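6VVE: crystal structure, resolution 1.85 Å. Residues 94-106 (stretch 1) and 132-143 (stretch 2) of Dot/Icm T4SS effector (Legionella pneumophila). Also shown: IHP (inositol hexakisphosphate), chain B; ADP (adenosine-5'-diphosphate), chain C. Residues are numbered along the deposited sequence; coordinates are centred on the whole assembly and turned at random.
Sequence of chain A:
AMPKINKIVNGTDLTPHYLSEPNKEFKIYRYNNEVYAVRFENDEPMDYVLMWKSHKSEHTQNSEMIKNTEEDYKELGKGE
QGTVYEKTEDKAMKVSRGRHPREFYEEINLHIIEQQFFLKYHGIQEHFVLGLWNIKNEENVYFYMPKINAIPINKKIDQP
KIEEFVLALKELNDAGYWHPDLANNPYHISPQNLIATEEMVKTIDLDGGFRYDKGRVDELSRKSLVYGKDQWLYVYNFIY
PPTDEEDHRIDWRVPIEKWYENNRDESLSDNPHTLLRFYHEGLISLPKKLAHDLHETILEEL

Stretch 1 (94-106) KVSRGRHPREFYE
Stretch 2 132-143: LWNIKNEENVYF

A short antiparallel pairing is often accompanied by a side-chain core beyond it, and residues 132-143, packed against 94-106 with 783 Å² buried in total, illustrate this. Leu132, Trp133 and Asn134 are extended. Trp133 (phi/psi -87/121, chi1 m, chi2 98°) points toward the helix that starts at Arg102; its indole face receives Tyr105 (chi1 m, chi2 -76°), CD1 to Trp133 CD2 3.5 Å, with planes inclined at 48°. Asn134 points away, its ND2 weakly hydrogen-bonded to inositol hexakisphosphate. Ile135 (-130/19, chi1 p, chi2 t) points toward stretch 1, placing CG2 3.7 Å from Tyr105 CB and CD1 3.1 Å from Glu106 CG. Lys136, pointing away, sends NZ to three phosphate oxygens of the same ligand.

A type I turn from Asn137 to Asn140 follows. Glu138 (chi1 t, chi2 p) sets OE2 3.6 Å from Arg99 NH1, a salt bridge of charge alone because the oxygen lies over the guanidinium face. Glu139 OE2 lies near that guanidinium's plane, 3.3 Å from Arg99 NH1, and accepts weak hydrogen bonds. Val141 (chi1 t) lays CG1 over the face of the Tyr105 ring, 3.8 Å from its centroid.

Finally Phe143 (-111/112) pairs with Lys94 (-107/132): Lys94 N to Phe143 O is 3.0 Å, and Phe143 N to Lys94 O 2.9 Å. Lys94, with chi1 to chi4 all t, carries NZ to ADP O1A, 2.8 Å away.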

ATOM      1  N   LYS A  94      13.344 -10.295  -0.926  1.00 20.81           N
ATOM      2  CA  LYS A  94      12.950 -10.399  -2.326  1.00 25.65           C
ATOM      3  C   LYS A  94      14.123 -10.046  -3.233  1.00 26.44           C
ATOM      4  O   LYS A  94      14.792  -9.028  -3.028  1.00 22.92           O
ATOM      5  CB  LYS A  94      11.760  -9.482  -2.623  1.00 20.96           C
ATOM      6  CG  LYS A  94      11.249  -9.550  -4.053  1.00 22.39           C
ATOM      7  CD  LYS A  94       9.867  -8.916  -4.165  1.00 21.65           C
ATOM      8  CE  LYS A  94       9.399  -8.858  -5.613  1.00 21.78           C
ATOM      9  NZ  LYS A  94       8.015  -8.298  -5.717  1.00 21.30           N
ATOM     10  N   VAL A  95      14.364 -10.890  -4.229  1.00 42.71           N
ATOM     11  CA  VAL A  95      15.402 -10.675  -5.231  1.00 47.06           C
ATOM     12  C   VAL A  95      14.697 -10.387  -6.549  1.00 52.30           C
ATOM     13  O   VAL A  95      14.095 -11.288  -7.152  1.00 52.52           O
ATOM     14  CB  VAL A  95      16.338 -11.886  -5.352  1.00 47.60           C
ATOM     15  CG1 VAL A  95      17.276 -11.719  -6.540  1.00 47.20           C
ATOM     16  CG2 VAL A  95      17.125 -12.076  -4.070  1.00 44.35           C
ATOM     17  N   SER A  96      14.769  -9.141  -7.002  1.00 27.12           N
ATOM     18  CA  SER A  96      14.110  -8.751  -8.237  1.00 35.84           C
ATOM     19  C   SER A  96      14.975  -9.099  -9.446  1.00 37.27           C
ATOM     20  O   SER A  96      16.195  -9.254  -9.351  1.00 49.05           O
ATOM     21  CB  SER A  96      13.804  -7.256  -8.236  1.00 36.36           C
ATOM     22  OG  SER A  96      13.324  -6.836  -9.498  1.00 44.72           O
ATOM     23  N   ARG A  97      14.316  -9.223 -10.596  1.00 64.44           N
ATOM     24  CA  ARG A  97      14.979  -9.553 -11.849  1.00 68.88           C
ATOM     25  C   ARG A  97      15.531  -8.331 -12.574  1.00 71.60           C
ATOM     26  O   ARG A  97      16.130  -8.482 -13.645  1.00 74.78           O
ATOM     27  CB  ARG A  97      14.008 -10.298 -12.777  1.00 71.41           C
ATOM     28  CG  ARG A  97      13.729 -11.735 -12.363  1.00 72.47           C
ATOM     29  CD  ARG A  97      12.717 -12.413 -13.294  1.00 73.23           C
ATOM     30  NE  ARG A  97      13.117 -12.347 -14.697  1.00 79.67           N
ATOM     31  CZ  ARG A  97      12.548 -11.559 -15.609  1.00 83.05           C
ATOM     32  NH1 ARG A  97      11.536 -10.762 -15.281  1.00 82.53           N
ATOM     33  NH2 ARG A  97      12.991 -11.575 -16.858  1.00 86.12           N
ATOM     34  N   GLY A  98      15.349  -7.128 -12.021  1.00 65.44           N
ATOM     35  CA  GLY A  98      15.796  -5.927 -12.687  1.00 64.49           C
ATOM     36  C   GLY A  98      17.244  -5.574 -12.391  1.00 65.05           C
ATOM     37  O   GLY A  98      17.844  -6.055 -11.431  1.00 67.79           O
ATOM     38  N   ARG A  99      17.800  -4.715 -13.245  1.00 54.41           N
ATOM     39  CA  ARG A  99      19.162  -4.208 -13.092  1.00 53.78           C
ATOM     40  C   ARG A  99      19.098  -2.687 -13.161  1.00 50.83           C
ATOM     41  O   ARG A  99      18.760  -2.124 -14.207  1.00 52.02           O
ATOM     42  CB  ARG A  99      20.091  -4.766 -14.167  1.00 61.48           C
ATOM     43  CG  ARG A  99      21.431  -4.046 -14.279  1.00 64.03           C
ATOM     44  CD  ARG A  99      22.243  -4.138 -12.990  1.00 64.59           C
ATOM     45  NE  ARG A  99      23.431  -3.283 -13.031  1.00 66.51           N
ATOM     46  CZ  ARG A  99      24.375  -3.261 -12.095  1.00 65.91           C
ATOM     47  NH1 ARG A  99      24.283  -4.055 -11.038  1.00 64.84           N
ATOM     48  NH2 ARG A  99      25.415  -2.449 -12.220  1.00 65.97           N
ATOM     49  N   HIS A 100      19.437  -2.025 -12.064  1.00 41.51           N
ATOM     50  CA  HIS A 100      19.432  -0.574 -11.982  1.00 38.76           C
ATOM     51  C   HIS A 100      20.612  -0.125 -11.132  1.00 33.83           C
ATOM     52  O   HIS A 100      21.173  -0.919 -10.372  1.00 31.44           O
ATOM     53  CB  HIS A 100      18.125  -0.051 -11.373  1.00 38.20           C
ATOM     54  CG  HIS A 100      16.895  -0.646 -11.979  1.00 42.78           C
ATOM     55  ND1 HIS A 100      16.391  -1.868 -11.590  1.00 44.11           N
ATOM     56  CD2 HIS A 100      16.067  -0.190 -12.949  1.00 45.49           C
ATOM     57  CE1 HIS A 100      15.305  -2.137 -12.291  1.00 44.79           C
ATOM     58  NE2 HIS A 100      15.087  -1.135 -13.123  1.00 45.45           N
ATOM     59  N   PRO A 101      21.013   1.138 -11.254  1.00 42.04           N
ATOM     60  CA  PRO A 101      22.094   1.648 -10.398  1.00 39.07           C
ATOM     61  C   PRO A 101      21.651   1.749  -8.946  1.00 33.24           C
ATOM     62  O   PRO A 101      20.458   1.764  -8.625  1.00 28.16           O
ATOM     63  CB  PRO A 101      22.400   3.038 -10.978  1.00 40.60           C
ATOM     64  CG  PRO A 101      21.758   3.056 -12.335  1.00 40.88           C
ATOM     65  CD  PRO A 101      20.567   2.138 -12.242  1.00 40.70           C
ATOM     66  N   ARG A 102      22.650   1.828  -8.063  1.00 25.67           N
ATOM     67  CA  ARG A 102      22.381   2.019  -6.641  1.00 26.35           C
ATOM     68  C   ARG A 102      21.447   3.198  -6.408  1.00 22.25           C
ATOM     69  O   ARG A 102      20.503   3.108  -5.612  1.00 18.04           O
ATOM     70  CB  ARG A 102      23.700   2.219  -5.894  1.00 32.03           C
ATOM     71  CG  ARG A 102      23.569   2.813  -4.506  1.00 39.78           C
ATOM     72  CD  ARG A 102      24.948   2.989  -3.862  1.00 49.89           C
ATOM     73  NE  ARG A 102      25.663   1.719  -3.757  1.00 55.86           N
ATOM     74  CZ  ARG A 102      26.914   1.593  -3.323  1.00 60.42           C
ATOM     75  NH1 ARG A 102      27.601   2.667  -2.950  1.00 61.73           N
ATOM     76  NH2 ARG A 102      27.480   0.394  -3.266  1.00 63.17           N
ATOM     77  N   GLU A 103      21.689   4.316  -7.101  1.00 26.77           N
ATOM     78  CA  GLU A 103      20.876   5.509  -6.886  1.00 28.26           C
ATOM     79  C   GLU A 103      19.406   5.259  -7.195  1.00 24.98           C
ATOM     80  O   GLU A 103      18.533   5.930  -6.637  1.00 20.81           O
ATOM     81  CB  GLU A 103      21.407   6.664  -7.738  1.00 37.18           C
ATOM     82  CG  GLU A 103      22.800   7.162  -7.343  1.00 44.37           C
ATOM     83  CD  GLU A 103      23.915   6.223  -7.785  1.00 50.41           C
ATOM     84  OE1 GLU A 103      23.665   5.356  -8.656  1.00 51.64           O
ATOM     85  OE2 GLU A 103      25.041   6.347  -7.255  1.00 52.41           O
ATOM     86  N   PHE A 104      19.112   4.304  -8.079  1.00 23.33           N
ATOM     87  CA  PHE A 104      17.725   3.974  -8.382  1.00 22.02           C
ATOM     88  C   PHE A 104      17.023   3.403  -7.160  1.00 21.35           C
ATOM     89  O   PHE A 104      15.878   3.769  -6.864  1.00 15.00           O
ATOM     90  CB  PHE A 104      17.671   2.987  -9.550  1.00 27.72           C
ATOM     91  CG  PHE A 104      16.291   2.479  -9.856  1.00 29.10           C
ATOM     92  CD1 PHE A 104      15.431   3.209 -10.656  1.00 30.31           C
ATOM     93  CD2 PHE A 104      15.861   1.265  -9.352  1.00 30.36           C
ATOM     94  CE1 PHE A 104      14.166   2.742 -10.942  1.00 29.86           C
ATOM     95  CE2 PHE A 104      14.595   0.794  -9.632  1.00 30.74           C
ATOM     96  CZ  PHE A 104      13.748   1.532 -10.431  1.00 30.49           C
ATOM     97  N   TYR A 105      17.697   2.508  -6.433  1.00 17.80           N
ATOM     98  CA  TYR A 105      17.099   1.926  -5.237  1.00 19.19           C
ATOM     99  C   TYR A 105      17.104   2.908  -4.072  1.00 16.83           C
ATOM    100  O   TYR A 105      16.155   2.934  -3.279  1.00 17.05           O
ATOM    101  CB  TYR A 105      17.838   0.643  -4.855  1.00 21.79           C
ATOM    102  CG  TYR A 105      17.738  -0.442  -5.899  1.00 27.92           C
ATOM    103  CD1 TYR A 105      16.572  -1.181  -6.048  1.00 30.50           C
ATOM    104  CD2 TYR A 105      18.812  -0.738  -6.730  1.00 30.82           C
ATOM    105  CE1 TYR A 105      16.473  -2.181  -7.003  1.00 32.69           C
ATOM    106  CE2 TYR A 105      18.724  -1.734  -7.687  1.00 33.00           C
ATOM    107  CZ  TYR A 105      17.553  -2.453  -7.817  1.00 32.50           C
ATOM    108  OH  TYR A 105      17.454  -3.445  -8.766  1.00 31.59           O
ATOM    109  N   GLU A 106      18.161   3.717  -3.950  1.00 19.12           N
ATOM    110  CA  GLU A 106      18.199   4.727  -2.897  1.00 17.85           C
ATOM    111  C   GLU A 106      17.005   5.671  -2.999  1.00 18.00           C
ATOM    112  O   GLU A 106      16.414   6.049  -1.977  1.00 13.67           O
ATOM    113  CB  GLU A 106      19.505   5.517  -2.970  1.00 20.18           C
ATOM    114  CG  GLU A 106      20.733   4.697  -2.613  1.00 23.34           C
ATOM    115  CD  GLU A 106      22.020   5.488  -2.734  1.00 24.96           C
ATOM    116  OE1 GLU A 106      22.017   6.547  -3.402  1.00 24.52           O
ATOM    117  OE2 GLU A 106      23.034   5.050  -2.156  1.00 24.59           O
ATOM    118  N   LEU A 132      12.798  -2.012   2.525  1.00 15.24           N
ATOM    119  CA  LEU A 132      13.912  -1.240   1.990  1.00 16.15           C
ATOM    120  C   LEU A 132      14.825  -2.132   1.161  1.00 17.93           C
ATOM    121  O   LEU A 132      14.977  -3.328   1.437  1.00 17.04           O
ATOM    122  CB  LEU A 132      14.727  -0.579   3.109  1.00 12.89           C
ATOM    123  CG  LEU A 132      13.953   0.349   4.040  1.00 19.20           C
ATOM    124  CD1 LEU A 132      14.828   0.757   5.226  1.00 12.25           C
ATOM    125  CD2 LEU A 132      13.454   1.569   3.290  1.00 15.27           C
ATOM    126  N   TRP A 133      15.434  -1.529   0.141  1.00 12.34           N
ATOM    127  CA  TRP A 133      16.380  -2.216  -0.721  1.00 20.02           C
ATOM    128  C   TRP A 133      17.770  -2.119  -0.098  1.00 17.28           C
ATOM    129  O   TRP A 133      18.278  -1.013   0.129  1.00 14.18           O
ATOM    130  CB  TRP A 133      16.379  -1.603  -2.119  1.00 13.62           C
ATOM    131  CG  TRP A 133      15.155  -1.904  -2.914  1.00 13.18           C
ATOM    132  CD1 TRP A 133      14.067  -1.098  -3.085  1.00 12.25           C
ATOM    133  CD2 TRP A 133      14.890  -3.102  -3.654  1.00 13.80           C
ATOM    134  NE1 TRP A 133      13.142  -1.723  -3.889  1.00 12.21           N
ATOM    135  CE2 TRP A 133      13.624  -2.951  -4.255  1.00 13.17           C
ATOM    136  CE3 TRP A 133      15.600  -4.283  -3.868  1.00 24.81           C
ATOM    137  CZ2 TRP A 133      13.052  -3.941  -5.050  1.00 13.67           C
ATOM    138  CZ3 TRP A 133      15.032  -5.263  -4.668  1.00 25.93           C
ATOM    139  CH2 TRP A 133      13.770  -5.084  -5.246  1.00 25.92           C
ATOM    140  N   ASN A 134      18.373  -3.269   0.177  1.00 21.99           N
ATOM    141  CA  ASN A 134      19.739  -3.318   0.677  1.00 20.43           C
ATOM    142  C   ASN A 134      20.697  -3.198  -0.499  1.00 19.36           C
ATOM    143  O   ASN A 134      20.618  -3.977  -1.461  1.00 17.84           O
ATOM    144  CB  ASN A 134      19.978  -4.616   1.443  1.00 20.53           C
ATOM    145  CG  ASN A 134      21.278  -4.593   2.226  1.00 23.33           C
ATOM    146  OD1 ASN A 134      22.369  -4.571   1.648  1.00 18.87           O
ATOM    147  ND2 ASN A 134      21.167  -4.604   3.550  1.00 20.16           N
ATOM    148  N   ILE A 135      21.609  -2.230  -0.421  1.00 17.55           N
ATOM    149  CA  ILE A 135      22.437  -1.882  -1.568  1.00 18.63           C
ATOM    150  C   ILE A 135      23.915  -1.830  -1.208  1.00 19.92           C
ATOM    151  O   ILE A 135      24.717  -1.226  -1.933  1.00 20.87           O
ATOM    152  CB  ILE A 135      21.984  -0.526  -2.155  1.00 35.85           C
ATOM    153  CG1 ILE A 135      22.185   0.575  -1.103  1.00 38.67           C
ATOM    154  CG2 ILE A 135      20.541  -0.594  -2.596  1.00 34.72           C
ATOM    155  CD1 ILE A 135      21.650   1.920  -1.508  1.00 41.69           C
ATOM    156  N   LYS A 136      24.293  -2.465  -0.098  1.00 20.13           N
ATOM    157  CA  LYS A 136      25.702  -2.437   0.292  1.00 26.82           C
ATOM    158  C   LYS A 136      26.561  -3.174  -0.732  1.00 27.14           C
ATOM    159  O   LYS A 136      27.753  -2.890  -0.867  1.00 28.86           O
ATOM    160  CB  LYS A 136      25.888  -3.024   1.690  1.00 29.12           C
ATOM    161  CG  LYS A 136      25.557  -4.502   1.842  1.00 28.18           C
ATOM    162  CD  LYS A 136      25.394  -4.846   3.319  1.00 26.20           C
ATOM    163  CE  LYS A 136      25.134  -6.333   3.527  1.00 25.92           C
ATOM    164  NZ  LYS A 136      24.961  -6.671   4.971  1.00 25.42           N
ATOM    165  N   ASN A 137      25.976  -4.124  -1.466  1.00 23.31           N
ATOM    166  CA  ASN A 137      26.584  -4.707  -2.663  1.00 24.99           C
ATOM    167  C   ASN A 137      25.688  -4.334  -3.842  1.00 24.49           C
ATOM    168  O   ASN A 137      24.558  -4.826  -3.946  1.00 23.57           O
ATOM    169  CB  ASN A 137      26.728  -6.225  -2.542  1.00 26.06           C
ATOM    170  CG  ASN A 137      27.433  -6.845  -3.744  1.00 28.13           C
ATOM    171  OD1 ASN A 137      27.376  -6.317  -4.858  1.00 28.51           O
ATOM    172  ND2 ASN A 137      28.098  -7.976  -3.523  1.00 30.58           N
ATOM    173  N   GLU A 138      26.186  -3.463  -4.725  1.00 29.48           N
ATOM    174  CA  GLU A 138      25.383  -2.992  -5.850  1.00 40.56           C
ATOM    175  C   GLU A 138      25.006  -4.120  -6.803  1.00 48.88           C
ATOM    176  O   GLU A 138      24.044  -3.979  -7.565  1.00 25.43           O
ATOM    177  CB  GLU A 138      26.140  -1.883  -6.593  1.00 45.03           C
ATOM    178  CG  GLU A 138      25.627  -1.567  -7.995  1.00 51.11           C
ATOM    179  CD  GLU A 138      24.160  -1.175  -8.030  1.00 60.16           C
ATOM    180  OE1 GLU A 138      23.561  -0.983  -6.949  1.00 63.25           O
ATOM    181  OE2 GLU A 138      23.600  -1.071  -9.144  1.00 65.57           O
ATOM    182  N   GLU A 139      25.727  -5.234  -6.774  1.00 27.40           N
ATOM    183  CA  GLU A 139      25.417  -6.378  -7.623  1.00 28.59           C
ATOM    184  C   GLU A 139      24.644  -7.468  -6.890  1.00 27.79           C
ATOM    185  O   GLU A 139      24.295  -8.486  -7.508  1.00 28.78           O
ATOM    186  CB  GLU A 139      26.703  -6.967  -8.214  1.00 31.22           C
ATOM    187  CG  GLU A 139      27.243  -6.202  -9.415  1.00 47.13           C
ATOM    188  CD  GLU A 139      27.734  -4.812  -9.059  1.00 45.11           C
ATOM    189  OE1 GLU A 139      28.507  -4.678  -8.084  1.00 45.09           O
ATOM    190  OE2 GLU A 139      27.337  -3.848  -9.750  1.00 44.74           O
ATOM    191  N   ASN A 140      24.366  -7.284  -5.600  1.00 26.23           N
ATOM    192  CA  ASN A 140      23.604  -8.243  -4.808  1.00 25.54           C
ATOM    193  C   ASN A 140      22.535  -7.488  -4.011  1.00 23.27           C
ATOM    194  O   ASN A 140      22.542  -7.447  -2.783  1.00 23.70           O
ATOM    195  CB  ASN A 140      24.520  -9.041  -3.884  1.00 26.59           C
ATOM    196  CG  ASN A 140      23.809 -10.209  -3.222  1.00 31.76           C
ATOM    197  OD1 ASN A 140      22.979 -10.874  -3.839  1.00 31.14           O
ATOM    198  ND2 ASN A 140      24.127 -10.459  -1.960  1.00 29.24           N
ATOM    199  N   VAL A 141      21.605  -6.885  -4.731  1.00 22.34           N
ATOM    200  CA  VAL A 141      20.576  -6.037  -4.149  1.00 26.30           C
ATOM    201  C   VAL A 141      19.361  -6.889  -3.820  1.00 22.40           C
ATOM    202  O   VAL A 141      19.018  -7.818  -4.558  1.00 24.33           O
ATOM    203  CB  VAL A 141      20.215  -4.887  -5.110  1.00 28.90           C
ATOM    204  CG1 VAL A 141      19.120  -4.013  -4.517  1.00 29.39           C
ATOM    205  CG2 VAL A 141      21.455  -4.062  -5.435  1.00 30.65           C
ATOM    206  N   TYR A 142      18.703  -6.571  -2.709  1.00 23.65           N
ATOM    207  CA  TYR A 142      17.544  -7.331  -2.266  1.00 17.67           C
ATOM    208  C   TYR A 142      16.703  -6.464  -1.348  1.00 16.08           C
ATOM    209  O   TYR A 142      17.192  -5.493  -0.765  1.00 15.65           O
ATOM    210  CB  TYR A 142      17.959  -8.624  -1.553  1.00 23.04           C
ATOM    211  CG  TYR A 142      19.064  -8.440  -0.546  1.00 23.10           C
ATOM    212  CD1 TYR A 142      18.790  -8.004   0.745  1.00 22.78           C
ATOM    213  CD2 TYR A 142      20.382  -8.713  -0.879  1.00 20.64           C
ATOM    214  CE1 TYR A 142      19.802  -7.839   1.672  1.00 23.82           C
ATOM    215  CE2 TYR A 142      21.400  -8.555   0.047  1.00 21.13           C
ATOM    216  CZ  TYR A 142      21.106  -8.117   1.317  1.00 25.28           C
ATOM    217  OH  TYR A 142      22.117  -7.962   2.241  1.00 20.85           O
ATOM    218  N   PHE A 143      15.431  -6.843  -1.218  1.00 15.89           N
ATOM    219  CA  PHE A 143      14.415  -6.042  -0.542  1.00 15.40           C
ATOM    220  C   PHE A 143      14.027  -6.736   0.756  1.00 14.53           C
ATOM    221  O   PHE A 143      13.404  -7.802   0.727  1.00 16.01           O
ATOM    222  CB  PHE A 143      13.203  -5.848  -1.455  1.00 15.28           C
ATOM    223  CG  PHE A 143      12.200  -4.849  -0.952  1.00 17.03           C
ATOM    224  CD1 PHE A 143      12.440  -3.487  -1.068  1.00 19.96           C
ATOM    225  CD2 PHE A 143      11.009  -5.269  -0.382  1.00 15.30           C
ATOM    226  CE1 PHE A 143      11.516  -2.566  -0.607  1.00 19.15           C
ATOM    227  CE2 PHE A 143      10.085  -4.353   0.078  1.00 14.63           C
ATOM    228  CZ  PHE A 143      10.336  -3.002  -0.031  1.00 17.56           C
TER
HETATM  229  C1  IHP B 401      21.067  -9.484   9.437  1.00 24.64           C
HETATM  230  C2  IHP B 401      22.466 -10.088   9.645  1.00 28.61           C
HETATM  231  C3  IHP B 401      23.479  -9.504   8.659  1.00 26.08           C
HETATM  232  C4  IHP B 401      23.527  -7.974   8.769  1.00 28.12           C
HETATM  233  C5  IHP B 401      22.143  -7.382   8.441  1.00 22.97           C
HETATM  234  C6  IHP B 401      21.055  -7.951   9.350  1.00 22.55           C
HETATM  235  O11 IHP B 401      20.248  -9.846  10.533  1.00 23.18           O
HETATM  236  P1  IHP B 401      19.064 -10.948  10.301  1.00 24.16           P
HETATM  237  O21 IHP B 401      17.801 -10.477  10.979  1.00 21.42           O
HETATM  238  O31 IHP B 401      18.825 -11.145   8.822  1.00 21.95           O
HETATM  239  O41 IHP B 401      19.497 -12.279  10.912  1.00 24.01           O
HETATM  240  O12 IHP B 401      22.363 -11.478   9.450  1.00 37.79           O
HETATM  241  P2  IHP B 401      22.957 -12.489  10.612  1.00 43.36           P
HETATM  242  O22 IHP B 401      23.347 -11.694  11.831  1.00 46.93           O
HETATM  243  O32 IHP B 401      21.891 -13.482  10.983  1.00 47.26           O
HETATM  244  O42 IHP B 401      24.165 -13.203  10.064  1.00 46.54           O
HETATM  245  O13 IHP B 401      23.067  -9.839   7.365  1.00 25.84           O
HETATM  246  P3  IHP B 401      24.151 -10.394   6.265  1.00 24.91           P
HETATM  247  O23 IHP B 401      25.457 -10.745   6.958  1.00 24.95           O
HETATM  248  O33 IHP B 401      23.570 -11.636   5.599  1.00 23.35           O
HETATM  249  O43 IHP B 401      24.405  -9.343   5.207  1.00 26.03           O
HETATM  250  O14 IHP B 401      24.472  -7.467   7.879  1.00 37.42           O
HETATM  251  P4  IHP B 401      25.566  -6.386   8.474  1.00 44.96           P
HETATM  252  O24 IHP B 401      26.395  -7.031   9.553  1.00 48.19           O
HETATM  253  O34 IHP B 401      24.814  -5.213   9.082  1.00 49.68           O
HETATM  254  O44 IHP B 401      26.465  -5.906   7.361  1.00 48.14           O
HETATM  255  O15 IHP B 401      22.184  -5.998   8.611  1.00 23.75           O
HETATM  256  P5  IHP B 401      22.063  -5.033   7.293  1.00 24.01           P
HETATM  257  O25 IHP B 401      22.892  -3.783   7.511  1.00 21.69           O
HETATM  258  O35 IHP B 401      22.565  -5.751   6.068  1.00 21.55           O
HETATM  259  O45 IHP B 401      20.610  -4.661   7.096  1.00 22.94           O
HETATM  260  O16 IHP B 401      19.794  -7.562   8.845  1.00 24.86           O
HETATM  261  P6  IHP B 401      18.886  -6.477   9.690  1.00 24.64           P
HETATM  262  O26 IHP B 401      17.479  -7.008   9.857  1.00 23.73           O
HETATM  263  O36 IHP B 401      19.500  -6.240  11.048  1.00 21.17           O
HETATM  264  O46 IHP B 401      18.861  -5.175   8.915  1.00 23.47           O
HETATM  265  PB  ADP C 402       3.951 -10.732  -7.327  1.00 42.09           P
HETATM  266  O1B ADP C 402       2.503 -10.290  -7.407  1.00 46.20           O
HETATM  267  O2B ADP C 402       4.128 -12.226  -7.399  1.00 44.22           O
HETATM  268  O3B ADP C 402       4.902  -9.943  -8.211  1.00 40.27           O
HETATM  269  PA  ADP C 402       5.758 -10.820  -5.135  1.00 30.41           P
HETATM  270  O1A ADP C 402       6.166  -9.711  -4.201  1.00 22.11           O
HETATM  271  O2A ADP C 402       6.709 -11.277  -6.208  1.00 25.59           O
HETATM  272  O3A ADP C 402       4.384 -10.334  -5.821  1.00 32.42           O
HETATM  273  O5' ADP C 402       5.375 -12.075  -4.219  1.00 27.55           O
HETATM  274  C5' ADP C 402       5.290 -13.390  -4.743  1.00 30.51           C
HETATM  275  C4' ADP C 402       4.886 -14.341  -3.647  1.00 31.90           C
HETATM  276  O4' ADP C 402       5.848 -14.358  -2.574  1.00 30.81           O
HETATM  277  C3' ADP C 402       3.520 -13.994  -3.007  1.00 34.21           C
HETATM  278  O3' ADP C 402       2.429 -14.584  -3.660  1.00 33.35           O
HETATM  279  C2' ADP C 402       3.686 -14.512  -1.563  1.00 35.20           C
HETATM  280  O2' ADP C 402       3.212 -15.841  -1.463  1.00 36.91           O
HETATM  281  C1' ADP C 402       5.201 -14.457  -1.298  1.00 30.07           C
HETATM  282  N9  ADP C 402       5.469 -13.264  -0.469  1.00 24.95           N
HETATM  283  C8  ADP C 402       5.749 -12.033  -0.948  1.00 21.96           C
HETATM  284  N7  ADP C 402       5.930 -11.152   0.070  1.00 18.47           N
HETATM  285  C5  ADP C 402       5.764 -11.833   1.217  1.00 19.93           C
HETATM  286  C6  ADP C 402       5.819 -11.508   2.655  1.00 19.64           C
HETATM  287  N6  ADP C 402       6.103 -10.253   3.052  1.00 18.41           N
HETATM  288  N1  ADP C 402       5.586 -12.503   3.547  1.00 24.51           N
HETATM  289  C2  ADP C 402       5.304 -13.766   3.149  1.00 25.98           C
HETATM  290  N3  ADP C 402       5.242 -14.122   1.853  1.00 25.77           N
HETATM  291  C4  ADP C 402       5.460 -13.222   0.861  1.00 23.02           C
HETATM  292  O   HOH W   1      17.015  -7.308  -6.981  1.00 36.62           O
HETATM  293  O   HOH W   2      22.414  -4.943  -9.072  1.00 40.63           O